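Local coordinates for beta-porphyranase A (Bacteroides plebeius, PDB 4AW7), which cleaves the sulfated red-seaweed polysaccharide porphyran at its beta-1,4 linkages, releasing mostly a sulfated disaccharide, at residues Gly503-Arg508 and Phe555-Leu560. Numbering follows the deposited sequence.
Sequences GRASLR and FDIQLL
Phe555 N gives its hydrogen to Ala505 O at 3.0 Å in a nearly straight bond (171°), the last direct backbone link before two antiparallel strands of the C-terminal beta-sandwich part company. Strand 546-555 is an outermost strand of its five-stranded sheet; the chain beyond it passes through a 3-10 segment, 557-559, and crosses to strand 563-570 of the facing four-stranded antiparallel sheet. Where the strands separate, water takes over. One molecule accepts from Ala505 N and donates to Phe555 O, and a second spans Gly503 O and Ile557 N. The turn is braced from within by an Asx turn, Gln558 N to Asp556 OD1 at 3.0 Å.

Ala505 is the apolar centre of the contact. Its CB sits over one face of the Phe555 ring in a CH-pi contact, 4.2 Å from the centroid, while Leu560 CD1 approaches the same methyl at 3.9 Å. A chi1 of 62° tucks Phe555 CG between its own N and carbonyl carbon, which lays the ring alongside strand 503-508, with Leu507 N at its edge and Leu560 CG in its plane. Ile525 and Val530 also touch this ring. Cut back to an alanine, position 555 would probably leave a gap beside Ala505 CB and Leu560 without the ring edge it packs against. Arg504 turns its CB away from the turn, and its guanidinium forms salt bridges with Asp374 and Glu586.

Ile557 faces the strand and lies along its backbone. With CG1 anti to the backbone N (chi1 -166°), the extended branch carries CD1 to 3.6 Å from Arg504 O, and CG2 rests the same 3.6 Å from Gly503 O.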
loop_
_atom_site.group_PDB
_atom_site.type_symbol
_atom_site.label_atom_id
_atom_site.label_comp_id
_atom_site.label_asym_id
_atom_site.label_seq_id
_atom_site.Cartn_x
_atom_site.Cartn_y
_atom_site.Cartn_z
ATOM N N GLY A 503 12.475 -24.672 3.530
ATOM C CA GLY A 503 12.466 -23.219 3.373
ATOM C C GLY A 503 12.280 -22.546 4.713
ATOM O O GLY A 503 12.975 -22.861 5.682
ATOM N N ARG A 504 11.341 -21.606 4.754
ATOM C CA ARG A 504 11.083 -20.768 5.919
ATOM C C ARG A 504 9.574 -20.649 6.143
ATOM O O ARG A 504 8.778 -20.877 5.257
ATOM C CB ARG A 504 11.661 -19.390 5.744
ATOM C CG ARG A 504 13.142 -19.392 5.529
ATOM C CD ARG A 504 13.713 -17.987 5.429
ATOM N NE ARG A 504 13.171 -17.182 4.325
ATOM C CZ ARG A 504 13.655 -17.143 3.082
ATOM N NH1 ARG A 504 14.670 -17.900 2.724
ATOM N NH2 ARG A 504 13.103 -16.361 2.191
ATOM N N ALA A 505 9.199 -20.303 7.367
ATOM C CA ALA A 505 7.803 -20.061 7.706
ATOM C C ALA A 505 7.717 -19.050 8.811
ATOM O O ALA A 505 8.648 -18.873 9.609
ATOM C CB ALA A 505 7.135 -21.377 8.113
ATOM N N SER A 506 6.565 -18.386 8.847
ATOM C CA SER A 506 6.276 -17.458 9.932
ATOM C C SER A 506 4.773 -17.318 10.125
ATOM O O SER A 506 3.985 -17.558 9.212
ATOM C CB SER A 506 6.869 -16.103 9.691
ATOM O OG SER A 506 6.310 -15.551 8.543
ATOM N N LEU A 507 4.410 -16.917 11.341
ATOM C CA LEU A 507 3.051 -16.520 11.663
ATOM C C LEU A 507 2.989 -14.985 11.670
ATOM O O LEU A 507 3.811 -14.329 12.326
ATOM C CB LEU A 507 2.692 -17.044 13.059
ATOM C CG LEU A 507 1.385 -16.520 13.654
ATOM C CD1 LEU A 507 0.169 -17.011 12.919
ATOM C CD2 LEU A 507 1.367 -16.875 15.142
ATOM N N ARG A 508 2.017 -14.426 10.938
ATOM C CA ARG A 508 1.735 -12.984 10.989
ATOM C C ARG A 508 0.574 -12.831 11.958
ATOM O O ARG A 508 -0.589 -13.082 11.607
ATOM C CB ARG A 508 1.347 -12.516 9.617
ATOM C CG ARG A 508 2.418 -12.690 8.561
ATOM C CD ARG A 508 1.967 -12.285 7.195
ATOM N NE ARG A 508 1.585 -10.877 7.057
ATOM C CZ ARG A 508 2.400 -9.893 6.775
ATOM N NH1 ARG A 508 3.675 -10.085 6.571
ATOM N NH2 ARG A 508 1.872 -8.675 6.669
ATOM N N PHE A 555 9.310 -19.375 12.525
ATOM C CA PHE A 555 9.507 -20.671 13.150
ATOM C C PHE A 555 9.975 -21.660 12.090
ATOM O O PHE A 555 9.915 -21.394 10.897
ATOM C CB PHE A 555 8.225 -21.133 13.868
ATOM C CG PHE A 555 7.045 -21.315 12.961
ATOM C CD1 PHE A 555 6.859 -22.483 12.246
ATOM C CD2 PHE A 555 6.112 -20.287 12.773
ATOM C CE1 PHE A 555 5.801 -22.638 11.399
ATOM C CE2 PHE A 555 5.052 -20.452 11.937
ATOM C CZ PHE A 555 4.883 -21.617 11.231
ATOM N N ASP A 556 10.413 -22.823 12.534
ATOM C CA ASP A 556 10.928 -23.837 11.615
ATOM C C ASP A 556 9.796 -24.392 10.744
ATOM O O ASP A 556 8.797 -24.934 11.228
ATOM C CB ASP A 556 11.597 -24.956 12.424
ATOM C CG ASP A 556 12.499 -25.839 11.596
ATOM O OD1 ASP A 556 12.222 -26.049 10.419
ATOM O OD2 ASP A 556 13.497 -26.348 12.192
ATOM N N ILE A 557 9.962 -24.276 9.431
ATOM C CA ILE A 557 8.973 -24.799 8.478
ATOM C C ILE A 557 8.660 -26.254 8.685
ATOM O O ILE A 557 7.587 -26.730 8.362
ATOM C CB ILE A 557 9.450 -24.577 7.014
ATOM C CG1 ILE A 557 8.301 -24.787 6.025
ATOM C CG2 ILE A 557 10.695 -25.447 6.679
ATOM C CD1 ILE A 557 8.706 -24.437 4.550
ATOM N N GLN A 558 9.629 -26.981 9.250
ATOM C CA GLN A 558 9.490 -28.384 9.486
ATOM C C GLN A 558 8.380 -28.720 10.492
ATOM O O GLN A 558 7.877 -29.844 10.531
ATOM C CB GLN A 558 10.877 -29.008 9.836
ATOM C CG GLN A 558 12.035 -28.759 8.750
ATOM C CD GLN A 558 11.693 -29.316 7.378
ATOM O OE1 GLN A 558 10.876 -30.220 7.260
ATOM N NE2 GLN A 558 12.333 -28.763 6.300
ATOM N N LEU A 559 7.911 -27.728 11.258
ATOM C CA LEU A 559 6.745 -27.906 12.127
ATOM C C LEU A 559 5.428 -27.986 11.383
ATOM O O LEU A 559 4.420 -28.418 11.924
ATOM C CB LEU A 559 6.648 -26.781 13.170
ATOM C CG LEU A 559 7.792 -26.718 14.181
ATOM C CD1 LEU A 559 7.653 -25.478 15.081
ATOM C CD2 LEU A 559 7.863 -27.993 15.023
ATOM N N LEU A 560 5.401 -27.517 10.133
ATOM C CA LEU A 560 4.192 -27.545 9.346
ATOM C C LEU A 560 4.020 -28.900 8.667
ATOM O O LEU A 560 4.981 -29.514 8.204
ATOM C CB LEU A 560 4.195 -26.452 8.267
ATOM C CG LEU A 560 4.196 -25.039 8.801
ATOM C CD1 LEU A 560 4.322 -24.047 7.657
ATOM C CD2 LEU A 560 2.950 -24.757 9.644
HETATM O O HOH W 1 13.886 -26.250 5.646
HETATM O O HOH W 2 12.549 -23.044 8.443
HETATM O O HOH W 3 11.598 -20.231 9.190
#